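Local coordinates for microcompartments protein (Desulfitobacterium hafniense, PDB 3NWG) that probably serves as a shell protein of a bacterial microcompartment, its two BMC domains assembling with other copies into the polyhedral coat, at residues 20-33 with 44-56. Sequence-based numbering, arbitrary orientation.
Sequences ADAMLKAAQVDLLE and VLICGDVAAVQSS
S56 hands its hydroxyl to the backbone of M23: OG donates to M23 O at 2.6 Å, arriving above the carbonyl plane. With OG anti to the backbone N (chi1 -168°), the hydroxyl is swung across to helix 20-26, and V29 CG2 closes on it at 3.4 Å from S56 OG. With an alanine in place of S56, M23 O would probably lose this donor near the end of its helix, and a small gap would open beside V29 CG2. Beside this bond the end of helix 20-26 and the loop after it pack on helix 50-56 through small residues: A26 CB sits on S56 CA, and, from the loop, A27 CB lies 4.0 Å from A52 CB. V29 CG1 presses on the same helix, against A52 and V53.

M23, a selenomethionine, bends at chi3 (76°) and lays its SE and CE along V44, CE coming 3.7 Å from V44 CG1 and also meeting I46. L31 crosses V44 at about a right angle, its CD1 meeting the same V44 methyl, CG1, joining M23, V44, I46 and L31 in one apolar layer between sheet and helices.

The strands carrying L31, V44 and I46 pair antiparallel. D30 and C47 exchange two backbone bonds, D30 N meeting C47 O at 2.8 Å. Further along, L45 O accepts from both L32 N and E33 N, and E33 O takes L45 N at 2.7 Å: a classic beta bulge. On the far face L32 and C47 both touch L82 of helix 79-85, while strand 4-10 continues the sheet beyond strand 42-48. The helix-strand-strand-helix unit, its hairpin backed by two helices, belongs to the alpha/beta fold of the BMC domain.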
loop_
_atom_site.group_PDB
_atom_site.type_symbol
_atom_site.label_atom_id
_atom_site.label_comp_id
_atom_site.label_asym_id
_atom_site.label_seq_id
_atom_site.Cartn_x
_atom_site.Cartn_y
_atom_site.Cartn_z
ATOM N N ALA A 20 16.526 -13.504 -16.542
ATOM C CA ALA A 20 16.431 -12.041 -16.584
ATOM C C ALA A 20 17.814 -11.434 -16.461
ATOM O O ALA A 20 18.121 -10.439 -17.110
ATOM C CB ALA A 20 15.515 -11.515 -15.485
ATOM N N ASP A 21 18.655 -12.063 -15.653
ATOM C CA ASP A 21 20.016 -11.605 -15.441
ATOM C C ASP A 21 20.824 -11.696 -16.727
ATOM O O ASP A 21 21.561 -10.775 -17.057
ATOM C CB ASP A 21 20.687 -12.455 -14.365
ATOM C CG ASP A 21 22.049 -11.919 -13.963
ATOM O OD1 ASP A 21 22.072 -10.871 -13.282
ATOM O OD2 ASP A 21 23.091 -12.536 -14.319
ATOM N N ALA A 22 20.685 -12.824 -17.425
ATOM C CA ALA A 22 21.304 -13.060 -18.718
ATOM C C ALA A 22 20.837 -12.023 -19.743
ATOM O O ALA A 22 21.663 -11.445 -20.469
ATOM C CB ALA A 22 20.988 -14.459 -19.199
HETATM N N MSE A 23 19.525 -11.773 -19.774
HETATM C CA MSE A 23 18.903 -10.859 -20.745
HETATM C C MSE A 23 19.372 -9.405 -20.595
HETATM O O MSE A 23 19.654 -8.710 -21.584
HETATM C CB MSE A 23 17.385 -10.949 -20.621
HETATM C CG MSE A 23 16.882 -12.300 -21.064
HETATM SE SE MSE A 23 15.046 -12.748 -20.595
HETATM C CE MSE A 23 14.138 -11.623 -21.939
ATOM N N LEU A 24 19.466 -8.950 -19.350
ATOM C CA LEU A 24 19.932 -7.602 -19.070
ATOM C C LEU A 24 21.393 -7.420 -19.456
ATOM O O LEU A 24 21.816 -6.303 -19.805
ATOM C CB LEU A 24 19.757 -7.280 -17.590
ATOM C CG LEU A 24 18.302 -7.217 -17.148
ATOM C CD1 LEU A 24 18.248 -7.095 -15.649
ATOM C CD2 LEU A 24 17.566 -6.053 -17.844
ATOM N N LYS A 25 22.155 -8.514 -19.388
ATOM C CA LYS A 25 23.598 -8.447 -19.566
ATOM C C LYS A 25 23.982 -8.565 -21.030
ATOM O O LYS A 25 25.054 -8.119 -21.442
ATOM C CB LYS A 25 24.280 -9.549 -18.761
ATOM C CG LYS A 25 24.347 -9.266 -17.290
ATOM C CD LYS A 25 25.016 -10.387 -16.549
ATOM C CE LYS A 25 25.128 -10.046 -15.078
ATOM N NZ LYS A 25 25.388 -11.262 -14.255
ATOM N N ALA A 26 23.077 -9.152 -21.811
ATOM C CA ALA A 26 23.385 -9.590 -23.154
ATOM C C ALA A 26 23.674 -8.447 -24.126
ATOM O O ALA A 26 24.421 -8.633 -25.086
ATOM C CB ALA A 26 22.275 -10.468 -23.671
ATOM N N ALA A 27 23.100 -7.274 -23.864
ATOM C CA ALA A 27 23.061 -6.182 -24.832
ATOM C C ALA A 27 22.414 -4.980 -24.150
ATOM O O ALA A 27 21.892 -5.131 -23.050
ATOM C CB ALA A 27 22.266 -6.602 -26.069
ATOM N N GLN A 28 22.464 -3.795 -24.776
ATOM C CA GLN A 28 21.807 -2.600 -24.225
ATOM C C GLN A 28 20.297 -2.687 -24.393
ATOM O O GLN A 28 19.750 -2.275 -25.419
ATOM C CB GLN A 28 22.334 -1.291 -24.844
ATOM C CG GLN A 28 23.432 -0.516 -24.018
ATOM C CD GLN A 28 23.104 -0.327 -22.501
ATOM O OE1 GLN A 28 21.926 -0.201 -22.090
ATOM N NE2 GLN A 28 24.162 -0.307 -21.672
ATOM N N VAL A 29 19.642 -3.255 -23.390
ATOM C CA VAL A 29 18.183 -3.312 -23.337
ATOM C C VAL A 29 17.707 -2.765 -21.992
ATOM O O VAL A 29 18.454 -2.781 -21.008
ATOM C CB VAL A 29 17.597 -4.757 -23.570
ATOM C CG1 VAL A 29 17.909 -5.271 -24.983
ATOM C CG2 VAL A 29 18.081 -5.732 -22.514
ATOM N N ASP A 30 16.479 -2.257 -21.962
ATOM C CA ASP A 30 15.862 -1.834 -20.719
ATOM C C ASP A 30 14.877 -2.902 -20.288
ATOM O O ASP A 30 14.232 -3.539 -21.130
ATOM C CB ASP A 30 15.158 -0.480 -20.892
ATOM C CG ASP A 30 16.127 0.731 -20.788
ATOM O OD1 ASP A 30 17.369 0.574 -20.844
ATOM O OD2 ASP A 30 15.628 1.867 -20.651
ATOM N N LEU A 31 14.782 -3.115 -18.981
ATOM C CA LEU A 31 13.770 -4.003 -18.420
ATOM C C LEU A 31 12.440 -3.277 -18.236
ATOM O O LEU A 31 12.373 -2.217 -17.601
ATOM C CB LEU A 31 14.239 -4.565 -17.087
ATOM C CG LEU A 31 13.350 -5.579 -16.377
ATOM C CD1 LEU A 31 13.331 -6.933 -17.106
ATOM C CD2 LEU A 31 13.852 -5.738 -14.952
ATOM N N LEU A 32 11.390 -3.850 -18.806
ATOM C CA LEU A 32 10.035 -3.345 -18.635
ATOM C C LEU A 32 9.346 -4.039 -17.467
ATOM O O LEU A 32 8.722 -3.396 -16.621
ATOM C CB LEU A 32 9.218 -3.596 -19.902
ATOM C CG LEU A 32 9.693 -2.922 -21.174
ATOM C CD1 LEU A 32 8.989 -3.555 -22.351
ATOM C CD2 LEU A 32 9.408 -1.447 -21.094
ATOM N N GLU A 33 9.460 -5.364 -17.452
ATOM C CA GLU A 33 8.733 -6.201 -16.519
ATOM C C GLU A 33 9.527 -7.474 -16.277
ATOM O O GLU A 33 10.022 -8.111 -17.221
ATOM C CB GLU A 33 7.328 -6.533 -17.071
ATOM C CG GLU A 33 6.333 -7.041 -16.036
ATOM C CD GLU A 33 6.074 -6.019 -14.942
ATOM O OE1 GLU A 33 6.713 -6.127 -13.865
ATOM O OE2 GLU A 33 5.257 -5.092 -15.175
ATOM N N VAL A 44 9.572 -12.139 -18.429
ATOM C CA VAL A 44 10.491 -11.029 -18.599
ATOM C C VAL A 44 10.153 -10.313 -19.880
ATOM O O VAL A 44 10.001 -10.928 -20.939
ATOM C CB VAL A 44 11.986 -11.473 -18.588
ATOM C CG1 VAL A 44 12.913 -10.279 -18.670
ATOM C CG2 VAL A 44 12.294 -12.289 -17.335
ATOM N N LEU A 45 10.006 -9.004 -19.748
ATOM C CA LEU A 45 9.771 -8.118 -20.877
ATOM C C LEU A 45 10.862 -7.069 -20.900
ATOM O O LEU A 45 11.174 -6.445 -19.881
ATOM C CB LEU A 45 8.417 -7.419 -20.766
ATOM C CG LEU A 45 7.148 -8.217 -21.027
ATOM C CD1 LEU A 45 5.955 -7.430 -20.534
ATOM C CD2 LEU A 45 6.993 -8.518 -22.509
ATOM N N ILE A 46 11.416 -6.864 -22.084
ATOM C CA ILE A 46 12.500 -5.918 -22.291
ATOM C C ILE A 46 12.287 -5.166 -23.600
ATOM O O ILE A 46 11.515 -5.597 -24.466
ATOM C CB ILE A 46 13.842 -6.648 -22.350
ATOM C CG1 ILE A 46 13.693 -7.891 -23.233
ATOM C CG2 ILE A 46 14.266 -7.067 -20.946
ATOM C CD1 ILE A 46 14.847 -8.177 -24.123
ATOM N N CYS A 47 12.968 -4.040 -23.738
ATOM C CA CYS A 47 12.882 -3.277 -24.961
ATOM C C CYS A 47 14.236 -2.645 -25.273
ATOM O O CYS A 47 14.995 -2.297 -24.374
ATOM C CB CYS A 47 11.788 -2.207 -24.847
ATOM S SG CYS A 47 12.281 -0.756 -23.882
ATOM N N GLY A 48 14.519 -2.508 -26.559
ATOM C CA GLY A 48 15.733 -1.861 -27.054
ATOM C C GLY A 48 15.678 -1.891 -28.568
ATOM O O GLY A 48 14.596 -2.002 -29.140
ATOM N N ASP A 49 16.834 -1.806 -29.223
ATOM C CA ASP A 49 16.880 -1.963 -30.669
ATOM C C ASP A 49 16.694 -3.422 -31.065
ATOM O O ASP A 49 17.050 -4.330 -30.317
ATOM C CB ASP A 49 18.173 -1.391 -31.260
ATOM C CG ASP A 49 18.012 0.073 -31.732
ATOM O OD1 ASP A 49 19.061 0.778 -31.859
ATOM O OD2 ASP A 49 16.849 0.527 -31.987
ATOM N N VAL A 50 16.099 -3.614 -32.237
ATOM C CA VAL A 50 15.931 -4.907 -32.883
ATOM C C VAL A 50 16.994 -5.926 -32.495
ATOM O O VAL A 50 16.681 -6.973 -31.908
ATOM C CB VAL A 50 16.028 -4.777 -34.414
ATOM C CG1 VAL A 50 15.308 -5.942 -35.080
ATOM C CG2 VAL A 50 15.488 -3.418 -34.895
ATOM N N ALA A 51 18.240 -5.631 -32.860
ATOM C CA ALA A 51 19.339 -6.567 -32.670
ATOM C C ALA A 51 19.663 -6.777 -31.182
ATOM O O ALA A 51 19.984 -7.886 -30.776
ATOM C CB ALA A 51 20.574 -6.107 -33.450
ATOM N N ALA A 52 19.565 -5.716 -30.383
ATOM C CA ALA A 52 19.802 -5.794 -28.947
ATOM C C ALA A 52 18.765 -6.700 -28.269
ATOM O O ALA A 52 19.120 -7.596 -27.498
ATOM C CB ALA A 52 19.821 -4.399 -28.326
ATOM N N VAL A 53 17.489 -6.500 -28.593
ATOM C CA VAL A 53 16.427 -7.379 -28.098
ATOM C C VAL A 53 16.633 -8.832 -28.566
ATOM O O VAL A 53 16.352 -9.778 -27.826
ATOM C CB VAL A 53 15.012 -6.857 -28.486
ATOM C CG1 VAL A 53 13.928 -7.875 -28.175
ATOM C CG2 VAL A 53 14.711 -5.556 -27.774
ATOM N N GLN A 54 17.152 -9.028 -29.771
ATOM C CA GLN A 54 17.346 -10.392 -30.241
ATOM C C GLN A 54 18.410 -11.125 -29.447
ATOM O O GLN A 54 18.284 -12.334 -29.218
ATOM C CB GLN A 54 17.671 -10.444 -31.728
ATOM C CG GLN A 54 18.022 -11.858 -32.203
ATOM C CD GLN A 54 16.824 -12.806 -32.169
ATOM O OE1 GLN A 54 15.987 -12.773 -33.076
ATOM N NE2 GLN A 54 16.736 -13.650 -31.125
ATOM N N SER A 55 19.446 -10.402 -29.015
ATOM C CA SER A 55 20.542 -11.024 -28.268
ATOM C C SER A 55 20.067 -11.339 -26.860
ATOM O O SER A 55 20.310 -12.423 -26.320
ATOM C CB SER A 55 21.744 -10.093 -28.201
ATOM O OG SER A 55 22.124 -9.666 -29.496
ATOM N N SER A 56 19.378 -10.363 -26.283
ATOM C CA SER A 56 18.823 -10.474 -24.964
ATOM C C SER A 56 17.876 -11.680 -24.875
ATOM O O SER A 56 18.003 -12.505 -23.959
ATOM C CB SER A 56 18.104 -9.178 -24.650
ATOM O OG SER A 56 17.749 -9.074 -23.291
#